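Local coordinates for bacillaene synthase decarboxylase PksI (Bacillus subtilis, PDB 4Q1K), which decarboxylates the 3-methylglutaconyl group tethered to PksL to a 3-methylcrotonyl group, a step in the synthesis of the antibiotic bacillaene, at residues E88-I93 and A251-E256; N149-K152 and T156-M159; I164-L169 and E176-A181. The protein carries 1 engineered substitution. All blocks are in the same frame, centred on the assembly; numbering follows the deposited sequence.

Contact 1. Residues E88-I93 and A251-E256; sequences EGLLRI and ATFHHE. Engineered in segment 251-256: Ala-251 (natural residue Lys).
Ile-93 sets its CG2 methyl over the face of the Phe-253 ring in a CH-pi contact, and these two residues cover the most surface. The methyl stands 3.6 Å from the centroid of the Phe-253 ring and only 13° off its normal, so it sits over the middle of the face. CG2 points anti to the backbone N of Ile-93, with CG1 beside that N (chi1 -59°); this turns the short branch, not the long one, onto the ring. CB of Ile-93 follows it, 3.9 Å from CZ of Phe-253. One turn earlier Leu-90 reaches the same ring more loosely, with its CD2 4.4 Å from Phe-253 CZ. The carbonyl O of Leu-90 comes obliquely to CE2 of Phe-253, at 3.6 Å. At the margin, CE1 of His-254 meets O of Ile-93 at 3.0 Å, near the imidazole plane; this is not a hydrogen bond, and ND1 of His-254 instead bonds to O of Gln-94. The Phe-253 ring also stacks with Phe-155 and stands edge-to-face with the ring of His-249, the active-site histidine. Packing here therefore borders the catalytic centre of this crotonase-family enzyme. Ala-251, an engineered residue (Lys in nature), accepts a hydrogen bond at its O from NE2 of His-255. The contact sets helix 87-94 against the chain leaving the long helix 220-252, and helix 256-265 completes the packing through Val-258 on Phe-253 and Ile-262 on Leu-90.

Contact 2. Residues N149-K152 and T156-M159; sequences NFMK and TPGM
Phe-150 and Pro-157 cross at a slant, with one face of the phenyl ring turned to the backbone of 157-158. CG of Phe-150 lies 3.5 Å from CA of Pro-157. At the ring's border, CD2 of Phe-150 meets CB of Pro-157 at 3.6 Å. Further along, N of Gly-158 stands 4.1 Å above the plane of the Phe-150 ring, offset toward its rim. The ring is put there by a CG anti to the carbonyl carbon of Phe-150 (chi1 -49°). Both segments belong to the connection between strand 145-147 and helix 161-169 of the crotonase fold, and their touching residues are buried. The chain makes a 3-10 turn here, and residues 156-159 then pack against it. Thr-156 in this connection touches His-249, the active-site residue. Met-151 covers the other end of the proline ring, its CG 4.0 Å from CD of Pro-157. The Met-151 chain bends at both chi2 and chi3. This brings SD of Met-151 alongside Thr-156, 3.8 Å from CA of Thr-156. The CG2 methyl of Thr-156 is 4.1 Å from the same SD of Met-151. Leu-226 of a second subunit packs on both Met-151 and Pro-157, and Ser-222 of that subunit on Thr-156.

Contact 3. Residues I164-L169 and E176-A181; sequences IVPKKL and EILLNA
Val-165 presents its two methyls to two neighbouring residues of the facing helix, fitting between Ile-177 and Leu-178. CG1 of Val-165 meets CG2 of Ile-177 at 4.1 Å. CG2 of Val-165 meets CD2 of Leu-178 at the same distance, 4.1 Å. The valine is thus a forked bump, with one prong for each partner. The fork is set by chi1 of 178°, which puts CG1 anti to the backbone N and CG2 anti to the carbonyl carbon. Val-165 and Leu-178 run past one another head to tail, whereas Val-165 and Ile-177 meet at an angle. Leu-178 spreads its own fork too. It faces the step between Val-165 and Pro-166, where the helix is kinked because N of Pro-166 has no bond to the turn before. CD1 of Leu-178 lies 4.3 Å from CD of Pro-166. One turn on from Val-165, Leu-169 lies nearly perpendicular to Ile-177. This is the tightest touch between the two segments, with CD1 of Leu-169 3.5 Å from CD1 of Ile-177. Ile-177 therefore bridges the turn, giving CG2 to Val-165 and CD1 to Leu-169. All of these meetings are between apolar carbons. The segment axes come no closer than 10.7 Å, at 152° between their directions, so the segments run roughly antiparallel and side chains fill the interval. This is a plain helical hairpin, built from helices 161-169 and 171-180. Leu-133 of helix 127-133 also packs on Val-165, Ala-148, just after strand 145-147, borders Ile-177, and Leu-230 of a second subunit lies against Leu-178.

Contacts 1 and 2 both border the active site: each has one side chain about 4 Å from that of His-249. Their centres are 11 Å apart, and a probable hydrogen bond joins them, Thr-252 OG1 to Thr-156 N at 3.2 Å. Contact 3 stands further back, with the side chain of Leu-178 about 10 Å from that of His-249. It meets contact 2 directly, where CG of Met-151 packs 3.3 Å from O of Leu-178. Contacts 1 and 3 do not touch; their nearest atoms are about 11 Å apart. All three border the same second subunit of the homotrimer.

Contact 1. Residues E88-I93 and A251-E256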
ATOM      1  N   GLU B  88      25.368  -5.559  23.907  1.00 31.66           N
ATOM      2  CA  GLU B  88      26.808  -5.448  23.616  1.00 32.93           C
ATOM      3  C   GLU B  88      27.030  -5.183  22.120  1.00 29.97           C
ATOM      4  O   GLU B  88      27.835  -4.323  21.732  1.00 28.64           O
ATOM      5  CB  GLU B  88      27.544  -6.711  24.077  1.00 41.60           C
ATOM      6  CG  GLU B  88      29.018  -6.752  23.753  1.00 48.31           C
ATOM      7  CD  GLU B  88      29.880  -5.735  24.539  1.00 65.39           C
ATOM      8  OE1 GLU B  88      29.358  -4.771  25.199  1.00 63.02           O
ATOM      9  OE2 GLU B  88      31.133  -5.898  24.481  1.00 73.96           O
ATOM     10  N   GLY B  89      26.281  -5.897  21.259  1.00 29.20           N
ATOM     11  CA  GLY B  89      26.316  -5.610  19.811  1.00 28.55           C
ATOM     12  C   GLY B  89      26.035  -4.169  19.479  1.00 28.34           C
ATOM     13  O   GLY B  89      26.722  -3.553  18.628  1.00 29.71           O
ATOM     14  N   LEU B  90      24.986  -3.624  20.071  1.00 25.35           N
ATOM     15  CA  LEU B  90      24.648  -2.220  19.759  1.00 24.82           C
ATOM     16  C   LEU B  90      25.709  -1.256  20.290  1.00 26.81           C
ATOM     17  O   LEU B  90      26.037  -0.244  19.641  1.00 28.99           O
ATOM     18  CB  LEU B  90      23.278  -1.849  20.381  1.00 23.32           C
ATOM     19  CG  LEU B  90      22.119  -2.673  19.749  1.00 23.40           C
ATOM     20  CD1 LEU B  90      20.918  -2.292  20.560  1.00 25.78           C
ATOM     21  CD2 LEU B  90      21.953  -2.346  18.274  1.00 24.28           C
ATOM     22  N   LEU B  91      26.286  -1.578  21.450  1.00 29.19           N
ATOM     23  CA  LEU B  91      27.269  -0.671  22.065  1.00 30.88           C
ATOM     24  C   LEU B  91      28.550  -0.664  21.207  1.00 29.77           C
ATOM     25  O   LEU B  91      29.265   0.333  21.160  1.00 33.53           O
ATOM     26  CB  LEU B  91      27.656  -1.163  23.508  1.00 30.82           C
ATOM     27  CG  LEU B  91      26.550  -0.832  24.510  1.00 32.80           C
ATOM     28  CD1 LEU B  91      26.652  -1.522  25.858  1.00 33.58           C
ATOM     29  CD2 LEU B  91      26.488   0.704  24.641  1.00 34.57           C
ATOM     30  N   ARG B  92      28.805  -1.802  20.567  1.00 29.52           N
ATOM     31  CA  ARG B  92      29.955  -1.978  19.699  1.00 32.46           C
ATOM     32  C   ARG B  92      29.832  -1.066  18.492  1.00 32.64           C
ATOM     33  O   ARG B  92      30.801  -0.417  18.099  1.00 29.99           O
ATOM     34  CB  ARG B  92      30.073  -3.435  19.250  1.00 36.89           C
ATOM     35  CG  ARG B  92      30.340  -4.414  20.383  1.00 47.30           C
ATOM     36  CD  ARG B  92      31.831  -4.607  20.604  1.00 59.62           C
ATOM     37  NE  ARG B  92      32.431  -5.455  19.578  1.00 74.46           N
ATOM     38  CZ  ARG B  92      32.088  -6.719  19.359  1.00 63.43           C
ATOM     39  NH1 ARG B  92      31.146  -7.290  20.095  1.00 50.84           N
ATOM     40  NH2 ARG B  92      32.688  -7.415  18.402  1.00 67.48           N
ATOM     41  N   ILE B  93      28.641  -1.008  17.901  1.00 27.69           N
ATOM     42  CA  ILE B  93      28.452  -0.096  16.773  1.00 26.69           C
ATOM     43  C   ILE B  93      28.536   1.370  17.283  1.00 29.51           C
ATOM     44  O   ILE B  93      29.070   2.249  16.590  1.00 32.27           O
ATOM     45  CB  ILE B  93      27.050  -0.296  16.081  1.00 27.08           C
ATOM     46  CG1 ILE B  93      26.885  -1.753  15.567  1.00 25.35           C
ATOM     47  CG2 ILE B  93      26.923   0.730  14.959  1.00 27.85           C
ATOM     48  CD1 ILE B  93      25.450  -2.046  14.958  1.00 27.07           C
ATOM     49  N   ALA B 251      25.988   9.594  11.005  1.00 28.40           N
ATOM     50  CA  ALA B 251      25.581  10.855  11.537  1.00 31.33           C
ATOM     51  C   ALA B 251      24.853  10.770  12.913  1.00 33.08           C
ATOM     52  O   ALA B 251      24.677  11.782  13.566  1.00 33.20           O
ATOM     53  CB  ALA B 251      24.685  11.512  10.513  1.00 33.59           C
ATOM     54  N   THR B 252      24.353   9.589  13.319  1.00 29.29           N
ATOM     55  CA  THR B 252      23.529   9.501  14.539  1.00 26.93           C
ATOM     56  C   THR B 252      24.047   8.519  15.621  1.00 30.15           C
ATOM     57  O   THR B 252      23.670   8.659  16.803  1.00 33.51           O
ATOM     58  CB  THR B 252      21.988   9.193  14.190  1.00 27.46           C
ATOM     59  OG1 THR B 252      21.857   7.891  13.593  1.00 28.42           O
ATOM     60  CG2 THR B 252      21.491  10.203  13.182  1.00 26.39           C
ATOM     61  N   PHE B 253      24.743   7.474  15.237  1.00 25.65           N
ATOM     62  CA  PHE B 253      25.022   6.388  16.163  1.00 29.26           C
ATOM     63  C   PHE B 253      26.109   6.723  17.188  1.00 34.54           C
ATOM     64  O   PHE B 253      26.190   6.141  18.216  1.00 36.25           O
ATOM     65  CB  PHE B 253      25.412   5.103  15.412  1.00 29.65           C
ATOM     66  CG  PHE B 253      24.797   3.840  15.949  1.00 28.68           C
ATOM     67  CD1 PHE B 253      24.122   2.994  15.112  1.00 26.07           C
ATOM     68  CD2 PHE B 253      24.908   3.486  17.259  1.00 25.88           C
ATOM     69  CE1 PHE B 253      23.567   1.839  15.568  1.00 25.73           C
ATOM     70  CE2 PHE B 253      24.353   2.329  17.720  1.00 27.27           C
ATOM     71  CZ  PHE B 253      23.693   1.489  16.872  1.00 27.85           C
ATOM     72  N   HIS B 254      26.967   7.647  16.868  1.00 37.03           N
ATOM     73  CA  HIS B 254      28.167   7.729  17.674  1.00 37.46           C
ATOM     74  C   HIS B 254      28.109   8.792  18.726  1.00 38.91           C
ATOM     75  O   HIS B 254      29.098   9.250  19.242  1.00 37.80           O
ATOM     76  CB  HIS B 254      29.373   7.823  16.772  1.00 37.68           C
ATOM     77  CG  HIS B 254      29.428   6.732  15.735  1.00 36.29           C
ATOM     78  ND1 HIS B 254      29.519   5.455  16.047  1.00 40.15           N
ATOM     79  CD2 HIS B 254      29.379   6.789  14.383  1.00 35.34           C
ATOM     80  CE1 HIS B 254      29.532   4.733  14.947  1.00 39.55           C
ATOM     81  NE2 HIS B 254      29.452   5.550  13.929  1.00 39.62           N
ATOM     82  N   HIS B 255      26.916   9.166  19.089  1.00 36.59           N
ATOM     83  CA  HIS B 255      26.797  10.246  20.006  1.00 38.72           C
ATOM     84  C   HIS B 255      26.762   9.703  21.379  1.00 37.24           C
ATOM     85  O   HIS B 255      26.225   8.656  21.603  1.00 33.62           O
ATOM     86  CB  HIS B 255      25.557  11.034  19.758  1.00 39.44           C
ATOM     87  CG  HIS B 255      25.589  11.825  18.514  1.00 44.39           C
ATOM     88  ND1 HIS B 255      26.302  12.908  18.394  1.00 46.54           N
ATOM     89  CD2 HIS B 255      24.922  11.666  17.333  1.00 49.39           C
ATOM     90  CE1 HIS B 255      26.114  13.428  17.193  1.00 54.49           C
ATOM     91  NE2 HIS B 255      25.267  12.666  16.545  1.00 48.17           N
ATOM     92  N   GLU B 256      27.358  10.400  22.332  1.00 36.52           N
ATOM     93  CA  GLU B 256      27.370   9.869  23.686  1.00 33.14           C
ATOM     94  C   GLU B 256      25.957   9.514  24.189  1.00 32.71           C
ATOM     95  O   GLU B 256      25.770   8.574  24.981  1.00 30.90           O
ATOM     96  CB  GLU B 256      28.046  10.880  24.659  1.00 38.39           C
ATOM     97  CG  GLU B 256      28.031  10.346  26.095  1.00 42.96           C
ATOM     98  CD  GLU B 256      29.040   9.205  26.329  1.00 50.88           C
ATOM     99  OE1 GLU B 256      30.042   9.107  25.605  1.00 51.52           O
ATOM    100  OE2 GLU B 256      28.845   8.395  27.255  1.00 58.15           O
TER

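Contact 2. Residues N149-K152 and T156-M159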
ATOM      1  N   ASN B 149      12.532  -0.754  16.958  1.00 19.38           N
ATOM      2  CA  ASN B 149      12.808   0.166  18.107  1.00 21.51           C
ATOM      3  C   ASN B 149      14.144   0.981  18.093  1.00 20.53           C
ATOM      4  O   ASN B 149      14.394   1.656  19.064  1.00 21.45           O
ATOM      5  CB  ASN B 149      12.681  -0.599  19.424  1.00 20.13           C
ATOM      6  CG  ASN B 149      13.745  -1.627  19.625  1.00 20.09           C
ATOM      7  OD1 ASN B 149      14.498  -1.960  18.699  1.00 22.45           O
ATOM      8  ND2 ASN B 149      13.828  -2.166  20.855  1.00 20.29           N
ATOM      9  N   PHE B 150      14.871   0.959  16.982  1.00 22.05           N
ATOM     10  CA  PHE B 150      16.150   1.650  16.730  1.00 22.38           C
ATOM     11  C   PHE B 150      16.124   3.051  17.314  1.00 23.51           C
ATOM     12  O   PHE B 150      16.984   3.425  18.127  1.00 20.55           O
ATOM     13  CB  PHE B 150      16.415   1.706  15.202  1.00 18.71           C
ATOM     14  CG  PHE B 150      16.240   0.358  14.530  1.00 20.05           C
ATOM     15  CD1 PHE B 150      17.241  -0.616  14.613  1.00 23.80           C
ATOM     16  CD2 PHE B 150      15.041   0.055  13.875  1.00 20.92           C
ATOM     17  CE1 PHE B 150      17.096  -1.878  13.998  1.00 24.95           C
ATOM     18  CE2 PHE B 150      14.885  -1.201  13.261  1.00 21.80           C
ATOM     19  CZ  PHE B 150      15.899  -2.135  13.294  1.00 23.92           C
ATOM     20  N   MET B 151      15.123   3.834  16.917  1.00 21.84           N
ATOM     21  CA  MET B 151      15.111   5.274  17.331  1.00 22.89           C
ATOM     22  C   MET B 151      14.880   5.462  18.834  1.00 22.53           C
ATOM     23  O   MET B 151      15.177   6.527  19.429  1.00 22.53           O
ATOM     24  CB  MET B 151      14.016   6.027  16.508  1.00 21.81           C
ATOM     25  CG  MET B 151      14.378   6.122  14.998  1.00 21.35           C
ATOM     26  SD  MET B 151      15.501   7.598  14.686  1.00 23.86           S
ATOM     27  CE  MET B 151      14.302   8.887  14.796  1.00 21.23           C
ATOM     28  N   LYS B 152      14.345   4.481  19.534  1.00 20.86           N
ATOM     29  CA  LYS B 152      14.282   4.679  21.011  1.00 22.51           C
ATOM     30  C   LYS B 152      15.712   4.827  21.586  1.00 24.53           C
ATOM     31  O   LYS B 152      15.930   5.469  22.647  1.00 24.70           O
ATOM     32  CB  LYS B 152      13.649   3.444  21.617  1.00 24.82           C
ATOM     33  CG  LYS B 152      13.642   3.346  23.120  1.00 33.03           C
ATOM     34  CD  LYS B 152      13.089   1.992  23.548  1.00 36.79           C
ATOM     35  CE  LYS B 152      14.090   0.859  23.417  1.00 37.86           C
ATOM     36  NZ  LYS B 152      13.622  -0.248  24.329  1.00 34.61           N
ATOM     37  N   THR B 156      19.264   6.091  13.947  1.00 22.29           N
ATOM     38  CA  THR B 156      18.334   5.770  12.841  1.00 23.11           C
ATOM     39  C   THR B 156      18.256   4.261  12.517  1.00 23.22           C
ATOM     40  O   THR B 156      19.165   3.522  12.847  1.00 21.99           O
ATOM     41  CB  THR B 156      18.765   6.555  11.615  1.00 24.86           C
ATOM     42  OG1 THR B 156      20.180   6.341  11.372  1.00 25.47           O
ATOM     43  CG2 THR B 156      18.453   8.092  11.850  1.00 25.05           C
ATOM     44  N   PRO B 157      17.142   3.805  11.918  1.00 23.00           N
ATOM     45  CA  PRO B 157      16.980   2.362  11.709  1.00 23.01           C
ATOM     46  C   PRO B 157      18.061   1.852  10.723  1.00 24.02           C
ATOM     47  O   PRO B 157      18.298   2.476   9.668  1.00 26.02           O
ATOM     48  CB  PRO B 157      15.569   2.263  11.111  1.00 22.18           C
ATOM     49  CG  PRO B 157      14.823   3.480  11.650  1.00 22.52           C
ATOM     50  CD  PRO B 157      15.909   4.555  11.645  1.00 21.20           C
ATOM     51  N   GLY B 158      18.664   0.697  11.022  1.00 23.43           N
ATOM     52  CA  GLY B 158      19.552   0.040  10.021  1.00 24.23           C
ATOM     53  C   GLY B 158      18.926  -1.271   9.549  1.00 24.80           C
ATOM     54  O   GLY B 158      17.687  -1.396   9.532  1.00 23.42           O
ATOM     55  N   MET B 159      19.754  -2.237   9.168  1.00 24.86           N
ATOM     56  CA  MET B 159      19.264  -3.551   8.754  1.00 25.44           C
ATOM     57  C   MET B 159      18.191  -3.483   7.664  1.00 22.23           C
ATOM     58  O   MET B 159      17.312  -4.341   7.593  1.00 23.28           O
ATOM     59  CB  MET B 159      18.732  -4.327   9.961  1.00 28.55           C
ATOM     60  CG  MET B 159      19.651  -4.296  11.172  1.00 33.92           C
ATOM     61  SD  MET B 159      20.772  -5.706  11.230  1.00 44.26           S
ATOM     62  CE  MET B 159      19.730  -6.937  12.009  1.00 33.83           C
TER

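Contact 3. Residues I164-L169 and E176-A181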
ATOM      1  N   ILE B 164      12.462  -2.096   3.910  1.00 17.83           N
ATOM      2  CA  ILE B 164      11.527  -3.261   3.964  1.00 16.91           C
ATOM      3  C   ILE B 164      10.255  -2.950   4.740  1.00 19.81           C
ATOM      4  O   ILE B 164       9.183  -3.521   4.466  1.00 17.27           O
ATOM      5  CB  ILE B 164      12.254  -4.529   4.465  1.00 17.28           C
ATOM      6  CG1 ILE B 164      11.491  -5.841   4.038  1.00 18.25           C
ATOM      7  CG2 ILE B 164      12.393  -4.445   5.969  1.00 18.40           C
ATOM      8  CD1 ILE B 164      11.328  -6.059   2.526  1.00 18.28           C
ATOM      9  N   VAL B 165      10.344  -2.034   5.701  1.00 20.06           N
ATOM     10  CA  VAL B 165       9.113  -1.679   6.429  1.00 18.22           C
ATOM     11  C   VAL B 165       8.036  -0.976   5.515  1.00 19.29           C
ATOM     12  O   VAL B 165       6.928  -1.432   5.503  1.00 18.04           O
ATOM     13  CB  VAL B 165       9.438  -0.959   7.797  1.00 17.85           C
ATOM     14  CG1 VAL B 165       8.087  -0.572   8.502  1.00 18.99           C
ATOM     15  CG2 VAL B 165      10.331  -1.869   8.728  1.00 18.06           C
ATOM     16  N   PRO B 166       8.386   0.091   4.777  1.00 18.18           N
ATOM     17  CA  PRO B 166       7.447   0.663   3.828  1.00 20.33           C
ATOM     18  C   PRO B 166       7.068  -0.400   2.774  1.00 20.58           C
ATOM     19  O   PRO B 166       5.941  -0.437   2.318  1.00 21.68           O
ATOM     20  CB  PRO B 166       8.219   1.815   3.174  1.00 21.05           C
ATOM     21  CG  PRO B 166       9.448   2.081   4.043  1.00 23.36           C
ATOM     22  CD  PRO B 166       9.683   0.821   4.863  1.00 20.48           C
ATOM     23  N   LYS B 167       8.067  -1.170   2.286  1.00 20.64           N
ATOM     24  CA  LYS B 167       7.702  -2.148   1.209  1.00 20.94           C
ATOM     25  C   LYS B 167       6.564  -3.139   1.697  1.00 19.64           C
ATOM     26  O   LYS B 167       5.697  -3.526   0.916  1.00 20.04           O
ATOM     27  CB  LYS B 167       9.016  -2.925   0.925  1.00 19.01           C
ATOM     28  CG  LYS B 167       8.863  -3.985  -0.170  1.00 24.26           C
ATOM     29  CD  LYS B 167       8.233  -3.423  -1.409  1.00 24.76           C
ATOM     30  CE  LYS B 167       9.105  -2.413  -2.114  1.00 25.45           C
ATOM     31  NZ  LYS B 167       8.675  -2.240  -3.551  1.00 31.02           N
ATOM     32  N   LYS B 168       6.648  -3.619   2.926  1.00 18.83           N
ATOM     33  CA  LYS B 168       5.723  -4.680   3.354  1.00 20.94           C
ATOM     34  C   LYS B 168       4.487  -4.122   4.072  1.00 21.02           C
ATOM     35  O   LYS B 168       3.422  -4.749   3.984  1.00 20.91           O
ATOM     36  CB  LYS B 168       6.465  -5.601   4.329  1.00 20.24           C
ATOM     37  CG  LYS B 168       7.617  -6.459   3.702  1.00 20.34           C
ATOM     38  CD  LYS B 168       7.083  -7.287   2.531  1.00 25.85           C
ATOM     39  CE  LYS B 168       8.202  -8.068   1.878  1.00 31.10           C
ATOM     40  NZ  LYS B 168       8.265  -9.421   2.530  1.00 30.26           N
ATOM     41  N   LEU B 169       4.669  -3.036   4.868  1.00 19.45           N
ATOM     42  CA  LEU B 169       3.530  -2.501   5.664  1.00 21.92           C
ATOM     43  C   LEU B 169       3.017  -1.229   5.055  1.00 20.98           C
ATOM     44  O   LEU B 169       1.974  -0.715   5.548  1.00 19.94           O
ATOM     45  CB  LEU B 169       3.939  -2.135   7.073  1.00 22.25           C
ATOM     46  CG  LEU B 169       4.395  -3.372   7.796  1.00 27.50           C
ATOM     47  CD1 LEU B 169       4.733  -3.096   9.263  1.00 26.28           C
ATOM     48  CD2 LEU B 169       3.236  -4.357   7.660  1.00 35.36           C
ATOM     49  N   GLU B 176       5.260   5.977  10.926  1.00 18.78           N
ATOM     50  CA  GLU B 176       5.021   6.006  12.339  1.00 18.98           C
ATOM     51  C   GLU B 176       5.907   4.959  13.001  1.00 19.83           C
ATOM     52  O   GLU B 176       6.531   5.215  14.053  1.00 19.43           O
ATOM     53  CB  GLU B 176       3.497   5.626  12.502  1.00 20.78           C
ATOM     54  CG  GLU B 176       3.093   5.568  13.940  1.00 26.19           C
ATOM     55  CD  GLU B 176       1.638   5.044  14.052  1.00 30.33           C
ATOM     56  OE1 GLU B 176       0.781   5.583  13.348  1.00 24.72           O
ATOM     57  OE2 GLU B 176       1.393   4.091  14.828  1.00 30.02           O
ATOM     58  N   ILE B 177       5.908   3.748  12.432  1.00 17.33           N
ATOM     59  CA  ILE B 177       6.757   2.680  13.028  1.00 16.17           C
ATOM     60  C   ILE B 177       8.235   3.044  13.130  1.00 17.94           C
ATOM     61  O   ILE B 177       8.863   2.838  14.172  1.00 17.15           O
ATOM     62  CB  ILE B 177       6.643   1.356  12.203  1.00 16.55           C
ATOM     63  CG1 ILE B 177       5.222   0.779  12.486  1.00 16.61           C
ATOM     64  CG2 ILE B 177       7.776   0.314  12.462  1.00 17.48           C
ATOM     65  CD1 ILE B 177       4.800  -0.374  11.482  1.00 18.01           C
ATOM     66  N   LEU B 178       8.740   3.647  12.091  1.00 17.89           N
ATOM     67  CA  LEU B 178      10.199   3.935  12.055  1.00 15.90           C
ATOM     68  C   LEU B 178      10.558   5.216  12.841  1.00 18.46           C
ATOM     69  O   LEU B 178      11.583   5.180  13.603  1.00 21.08           O
ATOM     70  CB  LEU B 178      10.715   4.090  10.619  1.00 16.09           C
ATOM     71  CG  LEU B 178      10.555   2.819   9.811  1.00 18.80           C
ATOM     72  CD1 LEU B 178      10.871   3.165   8.316  1.00 20.41           C
ATOM     73  CD2 LEU B 178      11.596   1.741  10.272  1.00 19.22           C
ATOM     74  N   LEU B 179       9.806   6.297  12.689  1.00 19.91           N
ATOM     75  CA  LEU B 179      10.135   7.539  13.433  1.00 21.64           C
ATOM     76  C   LEU B 179       9.932   7.327  14.947  1.00 22.25           C
ATOM     77  O   LEU B 179      10.737   7.865  15.746  1.00 22.09           O
ATOM     78  CB  LEU B 179       9.237   8.693  12.981  1.00 20.16           C
ATOM     79  CG  LEU B 179       9.542   9.218  11.552  1.00 21.38           C
ATOM     80  CD1 LEU B 179       8.325  10.112  11.205  1.00 20.12           C
ATOM     81  CD2 LEU B 179      10.774  10.097  11.556  1.00 23.87           C
ATOM     82  N   ASN B 180       8.785   6.712  15.346  1.00 20.65           N
ATOM     83  CA  ASN B 180       8.464   6.722  16.744  1.00 19.93           C
ATOM     84  C   ASN B 180       8.987   5.478  17.524  1.00 20.26           C
ATOM     85  O   ASN B 180       9.025   5.508  18.788  1.00 19.44           O
ATOM     86  CB  ASN B 180       6.966   6.851  16.970  1.00 23.34           C
ATOM     87  CG  ASN B 180       6.626   7.317  18.393  1.00 28.02           C
ATOM     88  OD1 ASN B 180       5.600   6.844  18.969  1.00 30.67           O
ATOM     89  ND2 ASN B 180       7.439   8.217  18.967  1.00 21.72           N
ATOM     90  N   ALA B 181       9.345   4.401  16.810  1.00 19.68           N
ATOM     91  CA  ALA B 181       9.933   3.201  17.449  1.00 18.74           C
ATOM     92  C   ALA B 181       9.019   2.604  18.493  1.00 20.22           C
ATOM     93  O   ALA B 181       9.445   1.987  19.464  1.00 22.56           O
ATOM     94  CB  ALA B 181      11.311   3.541  18.061  1.00 20.11           C
TER